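Local coordinates for protein Apc35852 (Geobacillus stearothermophilus, PDB 1U9C) that is of unknown function but belongs to the DJ-1/PfpI family, whose relatives include chaperones and cysteine proteases, at residues Lys84-Ala87 with His88-Ala92; Gln112-Leu115 with Gln116-Glu120; Ala138-Lys141 with Asp142-Ile146; Ser194-Gly198 with Asn199-Gly203. All coordinates share one frame; numbering follows the deposited sequence.

Contact 1 (Lys84-Ala87 with His88-Ala92); sequences KDDA and HGFDA
A single 3-10 turn, Lys84-Ala87, lies on the connection between strands 80-81 and 92-95 of the central sheet, and His88 and Phe90 fold back against its C-terminal end. Within the turn Ala87 N donates to Lys84 O at 3.0 Å; one residue on, His88 N points almost straight at Asp85 O, but at 3.5 Å the bond is weak. The His88 ring lies with one face over the carbonyl carbon of Ala87, CG 3.3 Å from Ala87 C. Its CG stands anti to its own carbonyl carbon (chi1 -64°), which folds the ring back along the preceding peptide, while ND1 comes 3.8 Å from Ala87 CB. At the ring's far end NE2 makes a weak hydrogen bond with Gln117 of helix 109-120. Gly89, at a positive phi of 98°, turns the chain where a side chain would collide with the carbonyl oxygen before it. Beyond it Phe90 runs alongside Asp86, with CD2 3.5 Å from Asp86 O, an oblique approach. The ring and carboxylate planes are 64° apart, with Phe90 CE2 4.1 Å from Asp86 OD1. A water lies between Ala87 O and Phe90 O, 2.8 Å from the latter, and bridges the two carbonyls. The buried Asp86 carboxylate finds its charge partner in Lys46, through OD1, and accepts from Ser83 N through OD2, while Phe90 makes a cation-pi contact with Arg7. Only a weak direct bond joins the turn to the residues that follow; ring contacts and a bridging water supplement it, and the buried acid is probably kept ionised by its lysine.

Contact 2 (Gln112-Leu115 with Gln116-Glu120); sequences QYVL and QQFAE
Val114 and Phe118, one helical turn apart, lie side by side and point the same way, with Val114 CG1 3.7 Å from Phe118 CE1. The valine's CG1 is anti to the backbone N (chi1 172°), the setting that carries this methyl to the ring. At the ring's edge, in its plane, sits Val114 O, 3.2 Å from Phe118 CD1; the same oxygen accepts from Phe118 N at 3.0 Å, nearly in line with its C=O. A second pair, Tyr113 and Gln117, packs on another flank of the helix. Here the glutamine's CG lies over one face of the tyrosine ring, 3.9 Å from Tyr113 CE2; the chain bends at chi2 (-67°), and the amide and ring planes are within 18° of parallel. Beneath both pairs runs the backbone pattern that spaces them: Gln116 N to Gln112 O, Gln117 N to Tyr113 O at 3.1 Å, and Ala119 N to Leu115 O at 2.9 Å.

Further out, Val114, Leu115 and Phe118 rest on Ile93 of strand 92-95, and Phe118 also meets Ile125 of strand 124-127. Lys84 makes a cation-pi contact with the Tyr113 ring, while the amide of Gln112 reaches Pro106 O. This is the i to i+4 packing of an amphipathic alpha helix, whose apolar flank covers parallel strands of the central mixed sheet in the layered alpha/beta fold of the DJ-1/PfpI family.

Contact 3 (Ala138-Lys141 with Asp142-Ile146); sequences ATYK and DGTPI
Backbone hydrogen bonds join Ala138-Lys141 to Asp142-Ile146 as a short turn-back with a single bridge, Thr139 to Pro145. Tyr140 N donates to Thr144 O at 2.9 Å, Ile146 N donates to Ala138 O at 3.2 Å, and Gly143 N closes the type I turn on Tyr140 O. Side-chain bonds reinforce this frame. Tyr140 O also takes the Thr139 hydroxyl, OG1, at 3.0 Å, and its two donors arrive from opposite faces of the carbonyl plane. With OG1 set between the backbone N and the carbonyl carbon (chi1 65°), the hydroxyl can reach that oxygen while CG2 lies 3.4 Å from Gly143 O. A valine in place of Thr139 would probably leave Tyr140 O with one donor fewer and the start of the turn less firmly fixed. Asp142 OD1 is gripped twice by Thr144, from N at 3.1 Å, making an Asx turn, and from OG1 at 3.0 Å, both from the same face of the carboxylate.

Apolar contacts are fewer: Ala138 CB meets Ile146 CD1 at 3.6 Å, and Tyr140 CE2 lies 4.4 Å from Ile146 CG1. The turn follows strand 124-127 and precedes strand 151-152, and it lies against the C-terminal end of helix 109-120, where Tyr140 and Ile146 touch Ala119, Gln116 NE2 bonds to Thr139 O and Glu120 OE1 to Lys141 N.

Contact 4 (Ser194-Gly198 with Asn199-Gly203); sequences SVRDG and NLITG
Strands 194-197 and 200-203 form an antiparallel beta hairpin, their axes 4.7 Å apart and 170° from each other in direction. The close-packed part is the body of the hairpin. In the hydrogen-bonded pair Val195-Thr202, Val195 N donates to Thr202 O at 2.8 Å, and the return bond, Thr202 N to Val195 O, lies in the carbonyl plane. These two side chains run alongside each other, Val195 CG1 only 3.2 Å from Thr202 OG1, whose hydroxyl is engaged with Thr153 N. Across the non-hydrogen-bonded pair Arg196-Ile201, the aliphatic stem of the arginine crosses the isoleucine, CG 4.0 Å from Ile201 CG1.

Toward the turn the packing gives way to polar contacts. A type II' turn from Asp197 to Leu200 places Gly198 at a phi of 64°; Asp197 N donates to Leu200 O at 2.9 Å, and Leu200 N reaches Asp197 O at 3.1 Å from above the carbonyl plane. Arg196 runs extended from CG, which brings NE to Gly198 O at 2.8 Å, with that oxygen close to the guanidinium plane. At the same group's edge a water accepts from NH2 and donates to Asn199 OD1 at 2.8 Å, an oxygen that also accepts from Arg223 NH2, while NH1 forms a salt bridge with Glu222. A leucine in place of Arg196 would probably leave Gly198 O without this donor and Glu222 without this salt bridge. Backbone bonds thus run to the turn, and there the Arg196 guanidinium adds a tie from the Gly198 carbonyl to an acid near the C-terminus.

How the contacts relate
The four contacts follow in series along the chain, each closing before the next opens. Contact 2, on helix 109-120, sits between two of the others: its centre is about 9 Å from those of contacts 1 and 3, and it touches both. Contact 1 leads into strand 92-95 and contact 3 follows strand 124-127, the two neighbouring parallel strands that the helix covers. Contact 4 ends the seven-stranded sheet: 200-203 lies parallel beside 124-127, and 194-197 is the antiparallel edge strand; its centre lies about 16 Å from that of contact 2, without touching. Contacts 1 to 3 thus gather at helix 109-120, while contact 4 packs against helix 209-221, consistent with a DJ-1/PfpI alpha/beta core.

Contact 1 (Lys84-Ala87 with His88-Ala92)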
loop_
_atom_site.group_PDB
_atom_site.type_symbol
_atom_site.label_atom_id
_atom_site.label_comp_id
_atom_site.label_asym_id
_atom_site.label_seq_id
_atom_site.Cartn_x
_atom_site.Cartn_y
_atom_site.Cartn_z
ATOM N N LYS A 84 17.161 1.762 -1.363
ATOM C CA LYS A 84 17.400 0.354 -1.722
ATOM C C LYS A 84 17.886 -0.494 -0.550
ATOM O O LYS A 84 17.619 -1.687 -0.509
ATOM C CB LYS A 84 18.329 0.237 -2.909
ATOM C CG LYS A 84 17.729 0.791 -4.155
ATOM C CD LYS A 84 18.551 0.502 -5.421
ATOM C CE LYS A 84 17.828 1.088 -6.654
ATOM N NZ LYS A 84 18.722 1.203 -7.833
ATOM N N ASP A 85 18.468 0.141 0.469
ATOM C CA ASP A 85 18.836 -0.559 1.711
ATOM C C ASP A 85 17.608 -1.201 2.401
ATOM O O ASP A 85 17.690 -2.178 3.114
ATOM C CB ASP A 85 19.550 0.398 2.694
ATOM C CG ASP A 85 20.898 0.859 2.217
ATOM O OD1 ASP A 85 21.459 0.209 1.319
ATOM O OD2 ASP A 85 21.466 1.864 2.700
ATOM N N ASP A 86 16.446 -0.583 2.215
ATOM C CA ASP A 86 15.175 -1.116 2.787
ATOM C C ASP A 86 14.662 -2.368 2.119
ATOM O O ASP A 86 13.647 -2.937 2.552
ATOM C CB ASP A 86 14.097 -0.050 2.757
ATOM C CG ASP A 86 14.458 1.151 3.586
ATOM O OD1 ASP A 86 14.964 1.042 4.739
ATOM O OD2 ASP A 86 14.195 2.308 3.140
ATOM N N ALA A 87 15.402 -2.849 1.080
ATOM C CA ALA A 87 15.045 -4.092 0.419
ATOM C C ALA A 87 15.304 -5.300 1.272
ATOM O O ALA A 87 14.743 -6.353 0.989
ATOM C CB ALA A 87 15.807 -4.251 -0.873
ATOM N N HIS A 88 16.100 -5.152 2.340
ATOM C CA HIS A 88 16.444 -6.252 3.203
ATOM C C HIS A 88 16.291 -5.836 4.654
ATOM O O HIS A 88 16.241 -4.630 4.979
ATOM C CB HIS A 88 17.870 -6.713 2.884
ATOM C CG HIS A 88 17.998 -7.259 1.492
ATOM N ND1 HIS A 88 18.518 -6.533 0.443
ATOM C CD2 HIS A 88 17.586 -8.437 0.969
ATOM C CE1 HIS A 88 18.479 -7.271 -0.660
ATOM N NE2 HIS A 88 17.909 -8.429 -0.364
ATOM N N GLY A 89 16.086 -6.832 5.515
ATOM C CA GLY A 89 15.938 -6.627 6.956
ATOM C C GLY A 89 14.507 -6.574 7.468
ATOM O O GLY A 89 14.300 -6.379 8.659
ATOM N N PHE A 90 13.512 -6.753 6.600
ATOM C CA PHE A 90 12.099 -6.695 6.964
ATOM C C PHE A 90 11.379 -7.961 6.578
ATOM O O PHE A 90 11.607 -8.487 5.508
ATOM C CB PHE A 90 11.436 -5.523 6.269
ATOM C CG PHE A 90 11.968 -4.219 6.713
ATOM C CD1 PHE A 90 11.550 -3.643 7.886
ATOM C CD2 PHE A 90 12.946 -3.566 5.952
ATOM C CE1 PHE A 90 12.113 -2.479 8.342
ATOM C CE2 PHE A 90 13.494 -2.373 6.384
ATOM C CZ PHE A 90 13.067 -1.828 7.577
ATOM N N ASP A 91 10.435 -8.389 7.398
ATOM C CA ASP A 91 9.612 -9.567 7.171
ATOM C C ASP A 91 8.432 -9.294 6.277
ATOM O O ASP A 91 7.905 -10.176 5.643
ATOM C CB ASP A 91 9.166 -10.092 8.507
ATOM C CG ASP A 91 10.320 -10.368 9.381
ATOM O OD1 ASP A 91 10.937 -11.464 9.224
ATOM O OD2 ASP A 91 10.727 -9.607 10.286
ATOM N N ALA A 92 7.990 -8.032 6.221
ATOM C CA ALA A 92 6.818 -7.626 5.440
ATOM C C ALA A 92 6.979 -6.179 4.960
ATOM O O ALA A 92 7.587 -5.361 5.701
ATOM C CB ALA A 92 5.493 -7.758 6.200
HETATM O O HOH W 1 13.277 -7.496 3.501
#

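Contact 2 (Gln112-Leu115 with Gln116-Glu120)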
loop_
_atom_site.group_PDB
_atom_site.type_symbol
_atom_site.label_atom_id
_atom_site.label_comp_id
_atom_site.label_asym_id
_atom_site.label_seq_id
_atom_site.Cartn_x
_atom_site.Cartn_y
_atom_site.Cartn_z
ATOM N N GLN A 112 10.343 -0.208 -6.938
ATOM C CA GLN A 112 10.335 -1.416 -7.782
ATOM C C GLN A 112 11.423 -2.380 -7.337
ATOM O O GLN A 112 11.197 -3.578 -7.238
ATOM C CB GLN A 112 10.533 -1.059 -9.246
ATOM C CG GLN A 112 9.319 -0.420 -9.949
ATOM C CD GLN A 112 9.699 0.109 -11.309
ATOM O OE1 GLN A 112 10.783 -0.181 -11.827
ATOM N NE2 GLN A 112 8.833 0.937 -11.855
ATOM N N TYR A 113 12.588 -1.838 -7.047
ATOM C CA TYR A 113 13.702 -2.648 -6.598
ATOM C C TYR A 113 13.431 -3.313 -5.251
ATOM O O TYR A 113 13.652 -4.489 -5.053
ATOM C CB TYR A 113 14.938 -1.766 -6.474
ATOM C CG TYR A 113 16.125 -2.566 -6.027
ATOM C CD1 TYR A 113 16.937 -3.201 -6.955
ATOM C CD2 TYR A 113 16.452 -2.670 -4.701
ATOM C CE1 TYR A 113 18.035 -3.947 -6.549
ATOM C CE2 TYR A 113 17.526 -3.436 -4.284
ATOM C CZ TYR A 113 18.321 -4.054 -5.215
ATOM O OH TYR A 113 19.411 -4.798 -4.785
ATOM N N VAL A 114 12.896 -2.563 -4.295
ATOM C CA VAL A 114 12.483 -3.094 -3.020
ATOM C C VAL A 114 11.445 -4.177 -3.175
ATOM O O VAL A 114 11.634 -5.264 -2.588
ATOM C CB VAL A 114 12.015 -1.936 -2.108
ATOM C CG1 VAL A 114 11.411 -2.499 -0.871
ATOM C CG2 VAL A 114 13.187 -1.042 -1.738
ATOM N N LEU A 115 10.379 -3.990 -3.936
ATOM C CA LEU A 115 9.322 -4.982 -4.062
ATOM C C LEU A 115 9.909 -6.227 -4.740
ATOM O O LEU A 115 9.548 -7.336 -4.358
ATOM C CB LEU A 115 8.159 -4.436 -4.866
ATOM C CG LEU A 115 7.303 -3.432 -4.108
ATOM C CD1 LEU A 115 6.438 -2.672 -5.035
ATOM C CD2 LEU A 115 6.470 -4.116 -3.027
ATOM N N GLN A 116 10.782 -6.048 -5.714
ATOM C CA GLN A 116 11.423 -7.219 -6.343
ATOM C C GLN A 116 12.150 -8.068 -5.332
ATOM O O GLN A 116 12.033 -9.330 -5.336
ATOM C CB GLN A 116 12.392 -6.749 -7.413
ATOM C CG GLN A 116 13.239 -7.881 -8.076
ATOM C CD GLN A 116 13.970 -7.435 -9.291
ATOM O OE1 GLN A 116 15.208 -7.410 -9.330
ATOM N NE2 GLN A 116 13.225 -7.127 -10.325
ATOM N N GLN A 117 12.916 -7.441 -4.452
ATOM C CA GLN A 117 13.643 -8.222 -3.468
ATOM C C GLN A 117 12.732 -8.909 -2.476
ATOM O O GLN A 117 12.952 -10.085 -2.086
ATOM C CB GLN A 117 14.655 -7.353 -2.747
ATOM C CG GLN A 117 15.708 -6.876 -3.642
ATOM C CD GLN A 117 16.607 -8.008 -4.152
ATOM O OE1 GLN A 117 17.126 -8.754 -3.341
ATOM N NE2 GLN A 117 16.720 -8.148 -5.437
ATOM N N PHE A 118 11.711 -8.202 -1.980
ATOM C CA PHE A 118 10.734 -8.858 -1.122
ATOM C C PHE A 118 10.131 -10.084 -1.785
ATOM O O PHE A 118 9.979 -11.133 -1.146
ATOM C CB PHE A 118 9.613 -7.894 -0.666
ATOM C CG PHE A 118 9.973 -7.075 0.573
ATOM C CD1 PHE A 118 10.838 -6.011 0.459
ATOM C CD2 PHE A 118 9.406 -7.311 1.764
ATOM C CE1 PHE A 118 11.116 -5.205 1.573
ATOM C CE2 PHE A 118 9.717 -6.526 2.895
ATOM C CZ PHE A 118 10.552 -5.467 2.753
ATOM N N ALA A 119 9.768 -9.965 -3.054
ATOM C CA ALA A 119 9.153 -11.063 -3.821
ATOM C C ALA A 119 10.165 -12.219 -3.981
ATOM O O ALA A 119 9.891 -13.395 -3.633
ATOM C CB ALA A 119 8.642 -10.563 -5.151
ATOM N N GLU A 120 11.364 -11.854 -4.399
ATOM C CA GLU A 120 12.427 -12.852 -4.584
ATOM C C GLU A 120 12.700 -13.605 -3.318
ATOM O O GLU A 120 13.129 -14.771 -3.372
ATOM C CB GLU A 120 13.750 -12.158 -4.939
ATOM C CG GLU A 120 13.816 -11.569 -6.326
ATOM C CD GLU A 120 14.097 -12.595 -7.364
ATOM O OE1 GLU A 120 13.374 -12.518 -8.406
ATOM O OE2 GLU A 120 15.057 -13.417 -7.145
#

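Contact 3 (Ala138-Lys141 with Asp142-Ile146)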
loop_
_atom_site.group_PDB
_atom_site.type_symbol
_atom_site.label_atom_id
_atom_site.label_comp_id
_atom_site.label_asym_id
_atom_site.label_seq_id
_atom_site.Cartn_x
_atom_site.Cartn_y
_atom_site.Cartn_z
ATOM N N ALA A 138 6.417 -3.746 -11.100
ATOM C CA ALA A 138 7.373 -4.484 -10.262
ATOM C C ALA A 138 7.435 -5.953 -10.718
ATOM O O ALA A 138 6.425 -6.517 -11.150
ATOM C CB ALA A 138 6.991 -4.438 -8.812
ATOM N N THR A 139 8.636 -6.517 -10.697
ATOM C CA THR A 139 8.875 -7.842 -11.299
ATOM C C THR A 139 9.870 -8.600 -10.484
ATOM O O THR A 139 10.623 -8.049 -9.696
ATOM C CB THR A 139 9.453 -7.756 -12.739
ATOM O OG1 THR A 139 10.756 -7.158 -12.704
ATOM C CG2 THR A 139 8.639 -6.858 -13.714
ATOM N N TYR A 140 9.878 -9.918 -10.691
ATOM C CA TYR A 140 10.972 -10.770 -10.228
ATOM C C TYR A 140 12.198 -10.427 -11.068
ATOM O O TYR A 140 12.095 -9.735 -12.081
ATOM C CB TYR A 140 10.621 -12.260 -10.408
ATOM C CG TYR A 140 9.592 -12.733 -9.430
ATOM C CD1 TYR A 140 9.979 -13.149 -8.183
ATOM C CD2 TYR A 140 8.231 -12.757 -9.751
ATOM C CE1 TYR A 140 9.037 -13.560 -7.240
ATOM C CE2 TYR A 140 7.289 -13.166 -8.831
ATOM C CZ TYR A 140 7.692 -13.555 -7.583
ATOM O OH TYR A 140 6.767 -13.984 -6.690
ATOM N N LYS A 141 13.368 -10.896 -10.646
ATOM C CA LYS A 141 14.623 -10.635 -11.382
ATOM C C LYS A 141 14.531 -11.015 -12.851
ATOM O O LYS A 141 15.102 -10.333 -13.720
ATOM C CB LYS A 141 15.783 -11.423 -10.769
ATOM C CG LYS A 141 16.680 -10.631 -9.811
ATOM C CD LYS A 141 18.012 -10.218 -10.494
ATOM C CE LYS A 141 17.875 -8.864 -11.191
ATOM N NZ LYS A 141 19.173 -8.132 -11.351
ATOM N N ASP A 142 13.800 -12.087 -13.123
ATOM C CA ASP A 142 13.663 -12.595 -14.492
ATOM C C ASP A 142 12.630 -11.838 -15.358
ATOM O O ASP A 142 12.395 -12.216 -16.505
ATOM C CB ASP A 142 13.392 -14.108 -14.473
ATOM C CG ASP A 142 11.973 -14.476 -14.041
ATOM O OD1 ASP A 142 11.187 -13.595 -13.646
ATOM O OD2 ASP A 142 11.565 -15.658 -14.044
ATOM N N GLY A 143 12.001 -10.800 -14.792
ATOM C CA GLY A 143 11.090 -9.925 -15.541
ATOM C C GLY A 143 9.608 -10.253 -15.412
ATOM O O GLY A 143 8.753 -9.487 -15.888
ATOM N N THR A 144 9.295 -11.375 -14.780
ATOM C CA THR A 144 7.907 -11.791 -14.571
ATOM C C THR A 144 7.208 -10.816 -13.616
ATOM O O THR A 144 7.718 -10.593 -12.524
ATOM C CB THR A 144 7.876 -13.191 -13.927
ATOM O OG1 THR A 144 8.471 -14.172 -14.785
ATOM C CG2 THR A 144 6.431 -13.680 -13.689
ATOM N N PRO A 145 6.052 -10.276 -13.987
ATOM C CA PRO A 145 5.347 -9.406 -13.042
ATOM C C PRO A 145 5.044 -10.123 -11.737
ATOM O O PRO A 145 4.601 -11.292 -11.740
ATOM C CB PRO A 145 4.043 -9.079 -13.761
ATOM C CG PRO A 145 4.398 -9.109 -15.145
ATOM C CD PRO A 145 5.309 -10.362 -15.254
ATOM N N ILE A 146 5.297 -9.445 -10.621
ATOM C CA ILE A 146 4.988 -10.018 -9.315
ATOM C C ILE A 146 3.522 -10.474 -9.202
ATOM O O ILE A 146 3.260 -11.514 -8.592
ATOM C CB ILE A 146 5.361 -9.044 -8.169
ATOM C CG1 ILE A 146 6.894 -8.859 -8.099
ATOM C CG2 ILE A 146 4.788 -9.549 -6.867
ATOM C CD1 ILE A 146 7.362 -7.681 -7.327
#

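Contact 4 (Ser194-Gly198 with Asn199-Gly203)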
loop_
_atom_site.group_PDB
_atom_site.type_symbol
_atom_site.label_atom_id
_atom_site.label_comp_id
_atom_site.label_asym_id
_atom_site.label_seq_id
_atom_site.Cartn_x
_atom_site.Cartn_y
_atom_site.Cartn_z
ATOM N N SER A 194 -10.600 -8.026 1.568
ATOM C CA SER A 194 -9.188 -8.244 1.347
ATOM C C SER A 194 -8.888 -9.688 1.026
ATOM O O SER A 194 -9.700 -10.601 1.285
ATOM C CB SER A 194 -8.342 -7.825 2.547
ATOM O OG SER A 194 -8.771 -8.542 3.695
ATOM N N VAL A 195 -7.734 -9.905 0.414
ATOM C CA VAL A 195 -7.389 -11.231 -0.074
ATOM C C VAL A 195 -5.973 -11.582 0.207
ATOM O O VAL A 195 -5.115 -10.739 0.195
ATOM C CB VAL A 195 -7.684 -11.387 -1.536
ATOM C CG1 VAL A 195 -6.819 -10.516 -2.377
ATOM C CG2 VAL A 195 -7.572 -12.855 -1.927
ATOM N N ARG A 196 -5.741 -12.843 0.549
ATOM C CA ARG A 196 -4.424 -13.420 0.632
ATOM C C ARG A 196 -4.237 -14.482 -0.455
ATOM O O ARG A 196 -5.038 -15.418 -0.555
ATOM C CB ARG A 196 -4.223 -14.025 1.999
ATOM C CG ARG A 196 -2.936 -14.799 2.138
ATOM C CD ARG A 196 -2.598 -15.253 3.509
ATOM N NE ARG A 196 -1.291 -15.925 3.577
ATOM C CZ ARG A 196 -0.804 -16.497 4.649
ATOM N NH1 ARG A 196 -1.514 -16.606 5.765
ATOM N NH2 ARG A 196 0.392 -17.052 4.584
ATOM N N ASP A 197 -3.161 -14.328 -1.204
ATOM C CA ASP A 197 -2.731 -15.349 -2.143
ATOM C C ASP A 197 -1.289 -15.630 -1.771
ATOM O O ASP A 197 -0.385 -14.934 -2.235
ATOM C CB ASP A 197 -2.829 -14.880 -3.597
ATOM C CG ASP A 197 -2.447 -15.987 -4.602
ATOM O OD1 ASP A 197 -1.903 -17.015 -4.201
ATOM O OD2 ASP A 197 -2.602 -15.874 -5.815
ATOM N N GLY A 198 -1.067 -16.598 -0.907
ATOM C CA GLY A 198 0.284 -16.891 -0.453
ATOM C C GLY A 198 0.838 -15.727 0.294
ATOM O O GLY A 198 0.224 -15.254 1.259
ATOM N N ASN A 199 1.944 -15.210 -0.218
ATOM C CA ASN A 199 2.684 -14.070 0.323
ATOM C C ASN A 199 2.188 -12.690 -0.089
ATOM O O ASN A 199 2.766 -11.681 0.374
ATOM C CB ASN A 199 4.144 -14.146 -0.074
ATOM C CG ASN A 199 4.829 -15.390 0.425
ATOM O OD1 ASN A 199 4.463 -15.937 1.465
ATOM N ND2 ASN A 199 5.815 -15.835 -0.315
ATOM N N LEU A 200 1.216 -12.603 -0.977
ATOM C CA LEU A 200 0.730 -11.334 -1.485
ATOM C C LEU A 200 -0.662 -11.094 -0.932
ATOM O O LEU A 200 -1.604 -11.880 -1.170
ATOM C CB LEU A 200 0.680 -11.401 -3.017
ATOM C CG LEU A 200 0.253 -10.178 -3.754
ATOM C CD1 LEU A 200 1.179 -9.036 -3.444
ATOM C CD2 LEU A 200 0.270 -10.431 -5.274
ATOM N N ILE A 201 -0.795 -9.990 -0.204
ATOM C CA ILE A 201 -2.038 -9.665 0.478
ATOM C C ILE A 201 -2.495 -8.273 0.020
ATOM O O ILE A 201 -1.696 -7.343 0.022
ATOM C CB ILE A 201 -1.731 -9.663 1.986
ATOM C CG1 ILE A 201 -1.434 -11.089 2.452
ATOM C CG2 ILE A 201 -2.895 -9.088 2.781
ATOM C CD1 ILE A 201 -0.826 -11.195 3.807
ATOM N N THR A 202 -3.736 -8.125 -0.362
ATOM C CA THR A 202 -4.250 -6.871 -0.871
ATOM C C THR A 202 -5.609 -6.606 -0.322
ATOM O O THR A 202 -6.392 -7.531 -0.024
ATOM C CB THR A 202 -4.271 -6.856 -2.411
ATOM O OG1 THR A 202 -4.856 -8.038 -2.962
ATOM C CG2 THR A 202 -2.875 -6.787 -2.979
ATOM N N GLY A 203 -5.949 -5.319 -0.256
ATOM C CA GLY A 203 -7.234 -4.840 0.264
ATOM C C GLY A 203 -7.810 -3.828 -0.714
ATOM O O GLY A 203 -7.087 -3.128 -1.408
HETATM O O HOH W 2 2.384 -17.621 2.359
#